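Uncharacterized protein (Staphylococcus aureus subsp. aureus Mu50, PDB 4QXZ) is of unknown function but combines a beta-barrel core, which resembles type VI secretion system proteins, with a two-helix pair. Local coordinates at residues I31-E34 with H35-I39; E70-K73 with E74-D77. All blocks are in the same frame, centred on the assembly; numbering follows the deposited sequence.

In the fold
Both contacts are local, each lying within one continuous run of chain. Contact 1 closes the hairpin between strands 23-32 and 38-41, its centre about 8 Å from the centre of the chain, and is partly buried; contact 2 lies within helix 69-77, its centre about 15 Å from that of the chain, and is mainly a surface contact. Their centres are about 17 Å apart, yet they meet: Ile31 CD1 packs 4.0 Å from Phe72 CE2 and 4.2 Å from Tyr75 CE2, bringing the hairpin strand against the aromatic side of the helix. Contact 1 depends on strand and turn hydrogen bonds, with an asparagine amide inside the turn, whereas contact 2 adds an aromatic pair and a salt bridge.

Contact 1 of 2, residues I31-E34 with H35-I39; sequences IVNE and HGRII
The imidazole of His35 has Glu34 over one face: CB of Glu34 stands 4.2 Å from the ring centroid, only 7° off the normal, a CH-pi contact. Glu34 OE1 reaches the same face, 3.3 Å from His35 CE1, with the carboxylate turned 78° to the ring. The amide of Asn33 lies alongside the Arg37 side chain. Its CG sits between the backbone N and carbonyl carbon (chi1 79°), putting the amide over the loop, and the second torsion, near zero, turns OD1 inward. There OD1 takes the N-H of Arg37 at 3.0 Å, from above the amide carbonyl plane, and weakly that of His35 at 3.1 Å, the latter an Asx turn. Gly36 N bonds Asn33 O at 3.0 Å, and Asn33 N bonds Arg37 O at 3.2 Å. Beyond the loop, Ile31 and Ile39 form a hydrogen-bonded pair, while Val32 and Ile38, a non-hydrogen-bonded pair, share the other face, where both touch Ser155 of helix 142-155. That helix also binds the loop carbonyls, through Arg151 to His35 O and Ser155 to Gly36 O. A type I turn with glycine at positive phi in its last position, followed by the 33-37 closure, identifies a 3:5 hairpin with a G1 beta bulge.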
# COMPACT_ATOMS: atom_id res chain seq x y z
N ILE A 31 11.50 -1.80 16.10
CA ILE A 31 10.96 -1.79 17.47
C ILE A 31 12.00 -1.14 18.36
O ILE A 31 13.22 -1.45 18.27
CB ILE A 31 10.66 -3.19 18.00
CG1 ILE A 31 9.72 -3.92 17.02
CG2 ILE A 31 10.03 -3.12 19.40
CD1 ILE A 31 8.98 -5.11 17.60
N VAL A 32 11.54 -0.22 19.18
CA VAL A 32 12.38 0.58 20.03
C VAL A 32 12.09 0.33 21.48
O VAL A 32 10.96 0.33 21.89
CB VAL A 32 12.15 2.04 19.76
CG1 VAL A 32 13.22 2.89 20.39
CG2 VAL A 32 12.16 2.28 18.29
N ASN A 33 13.12 0.10 22.26
CA ASN A 33 12.99 -0.04 23.70
C ASN A 33 13.23 1.24 24.50
O ASN A 33 13.41 2.28 23.96
CB ASN A 33 13.85 -1.21 24.19
CG ASN A 33 15.29 -0.88 24.32
OD1 ASN A 33 15.71 0.21 24.05
ND2 ASN A 33 16.06 -1.83 24.72
N GLU A 34 13.22 1.13 25.81
CA GLU A 34 13.29 2.24 26.73
C GLU A 34 14.49 3.06 26.56
O GLU A 34 14.49 4.23 26.84
CB GLU A 34 13.53 1.71 28.10
CG GLU A 34 12.49 0.91 28.78
CD GLU A 34 13.04 0.46 30.10
OE1 GLU A 34 14.25 0.65 30.30
OE2 GLU A 34 12.25 -0.01 30.95
N HIS A 35 15.56 2.40 26.21
CA HIS A 35 16.83 3.02 26.12
C HIS A 35 17.09 3.53 24.80
O HIS A 35 18.22 3.80 24.48
CB HIS A 35 17.92 2.03 26.46
CG HIS A 35 17.74 1.41 27.78
ND1 HIS A 35 17.67 2.11 28.88
CD2 HIS A 35 17.62 0.10 28.14
CE1 HIS A 35 17.51 1.30 29.90
NE2 HIS A 35 17.48 0.08 29.45
N GLY A 36 16.07 3.58 23.97
CA GLY A 36 16.23 4.01 22.59
C GLY A 36 17.05 3.15 21.67
O GLY A 36 17.70 3.63 20.80
N ARG A 37 16.97 1.85 21.86
CA ARG A 37 17.69 0.92 21.06
C ARG A 37 16.75 0.28 20.09
O ARG A 37 15.69 -0.16 20.45
CB ARG A 37 18.36 -0.12 21.96
CG ARG A 37 19.26 0.56 22.98
CD ARG A 37 20.24 -0.36 23.69
NE ARG A 37 21.55 0.27 23.86
CZ ARG A 37 22.41 0.56 22.88
NH1 ARG A 37 22.12 0.29 21.62
NH2 ARG A 37 23.57 1.12 23.16
N ILE A 38 17.16 0.31 18.84
CA ILE A 38 16.34 -0.12 17.72
C ILE A 38 16.67 -1.56 17.41
O ILE A 38 17.83 -1.89 17.23
CB ILE A 38 16.64 0.71 16.45
CG1 ILE A 38 16.15 2.14 16.63
CG2 ILE A 38 15.97 0.08 15.22
CD1 ILE A 38 16.66 3.12 15.59
N ILE A 39 15.65 -2.40 17.33
CA ILE A 39 15.78 -3.63 16.56
C ILE A 39 14.99 -3.47 15.25
O ILE A 39 13.78 -3.21 15.29
CB ILE A 39 15.33 -4.88 17.34
CG1 ILE A 39 16.18 -5.07 18.59
CG2 ILE A 39 15.47 -6.13 16.48
CD1 ILE A 39 15.68 -6.20 19.48

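Contact 2 of 2, residues E70-K73 with E74-D77; sequences ETFK and EYQD
Residues 70-73 and 74-77 form one continuous alpha-helical run, in which the amides of Glu74, Tyr75, Gln76 and Asp77 bond the carbonyls of Glu70, Thr71, Phe72 and Lys73, with Glu74 N 2.8 Å from Glu70 O. Phe72 and Tyr75, three positions apart, make a T-shaped pair: the edge of Tyr75 is directed at the face of Phe72, with ring centroids 5.6 Å apart and planes at 87°. The rings come closest at Phe72 CD2 and Tyr75 CD2, 3.9 Å apart. One face of the tyrosine ring lies against the preceding turn, where Thr71 O stands 3.5 Å above its plane, displaced toward the rim. The methyl of Thr71 comes alongside, CG2 lying 3.4 Å from Tyr75 CE2; because CG2 is anti to the backbone N (chi1 -61° for OG1), the threonine meets the ring with carbon, not with its hydroxyl.

The inner side of the helix is continued by neighbours: Phe72 also packs edge-to-face with Tyr41 and touches Ile114 and Phe116 of strand 111-121, while Tyr75 and Gln76 rest on Val102. Lys73 and Asp77 occupy another side. The lysine chain bends at chi2 (64°) and again at its last torsion, which brings NZ within 3.1 Å of Asp77 OD1 and 3.4 Å of Asp77 OD2. Both hydrogen bonds are weak, but together they make a forked i to i+4 salt bridge.

Chemically, the helix is two-sided: Phe72 is buried against the barrel strands, whereas the Lys73-Asp77 charges pair toward solvent, which would be expected to screen their attraction and leave it a modest addition to the backbone bonding.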
# COMPACT_ATOMS: atom_id res chain seq x y z
N GLU A 70 9.67 -16.70 18.36
CA GLU A 70 9.51 -16.74 19.83
C GLU A 70 9.31 -15.34 20.41
O GLU A 70 8.44 -15.13 21.26
CB GLU A 70 10.70 -17.40 20.55
CG GLU A 70 11.29 -18.63 19.88
CD GLU A 70 10.27 -19.71 19.58
OE1 GLU A 70 9.37 -19.93 20.43
OE2 GLU A 70 10.38 -20.34 18.50
N THR A 71 10.13 -14.40 19.95
CA THR A 71 10.02 -13.02 20.41
C THR A 71 8.56 -12.57 20.27
O THR A 71 7.93 -12.16 21.24
CB THR A 71 11.01 -12.07 19.66
OG1 THR A 71 12.36 -12.49 19.90
CG2 THR A 71 10.90 -10.64 20.15
N PHE A 72 8.01 -12.72 19.06
CA PHE A 72 6.67 -12.20 18.78
C PHE A 72 5.55 -13.00 19.41
O PHE A 72 4.48 -12.44 19.72
CB PHE A 72 6.46 -12.03 17.27
CG PHE A 72 7.22 -10.86 16.70
CD1 PHE A 72 8.48 -11.02 16.19
CD2 PHE A 72 6.68 -9.59 16.75
CE1 PHE A 72 9.19 -9.95 15.69
CE2 PHE A 72 7.38 -8.51 16.26
CZ PHE A 72 8.64 -8.69 15.73
N LYS A 73 5.79 -14.29 19.61
CA LYS A 73 4.85 -15.15 20.32
C LYS A 73 4.78 -14.68 21.76
O LYS A 73 3.69 -14.55 22.31
CB LYS A 73 5.28 -16.63 20.24
CG LYS A 73 4.24 -17.63 20.75
CD LYS A 73 2.98 -17.60 19.90
CE LYS A 73 1.97 -18.66 20.32
NZ LYS A 73 1.44 -18.39 21.69
N GLU A 74 5.93 -14.39 22.37
CA GLU A 74 5.94 -13.86 23.73
C GLU A 74 5.32 -12.46 23.83
O GLU A 74 4.74 -12.13 24.87
CB GLU A 74 7.35 -13.84 24.33
CG GLU A 74 7.36 -13.39 25.80
CD GLU A 74 8.74 -13.41 26.44
OE1 GLU A 74 9.75 -13.25 25.71
OE2 GLU A 74 8.80 -13.57 27.69
N TYR A 75 5.46 -11.62 22.79
CA TYR A 75 4.81 -10.31 22.78
C TYR A 75 3.30 -10.45 22.77
O TYR A 75 2.58 -9.70 23.44
CB TYR A 75 5.23 -9.46 21.56
CG TYR A 75 6.65 -8.92 21.61
CD1 TYR A 75 7.26 -8.60 22.83
CD2 TYR A 75 7.37 -8.70 20.45
CE1 TYR A 75 8.54 -8.10 22.89
CE2 TYR A 75 8.65 -8.18 20.49
CZ TYR A 75 9.22 -7.89 21.73
OH TYR A 75 10.50 -7.39 21.84
N GLN A 76 2.81 -11.41 21.99
CA GLN A 76 1.38 -11.66 21.90
C GLN A 76 0.84 -12.20 23.22
O GLN A 76 -0.20 -11.74 23.71
CB GLN A 76 1.10 -12.65 20.78
CG GLN A 76 -0.37 -12.81 20.44
CD GLN A 76 -0.60 -13.86 19.35
OE1 GLN A 76 0.24 -14.74 19.13
NE2 GLN A 76 -1.73 -13.76 18.68
N ASP A 77 1.56 -13.15 23.82
CA ASP A 77 1.12 -13.79 25.06
C ASP A 77 1.05 -12.83 26.26
O ASP A 77 0.19 -12.98 27.12
CB ASP A 77 2.02 -14.98 25.43
CG ASP A 77 1.85 -16.17 24.49
OD1 ASP A 77 0.84 -16.21 23.74
OD2 ASP A 77 2.74 -17.06 24.50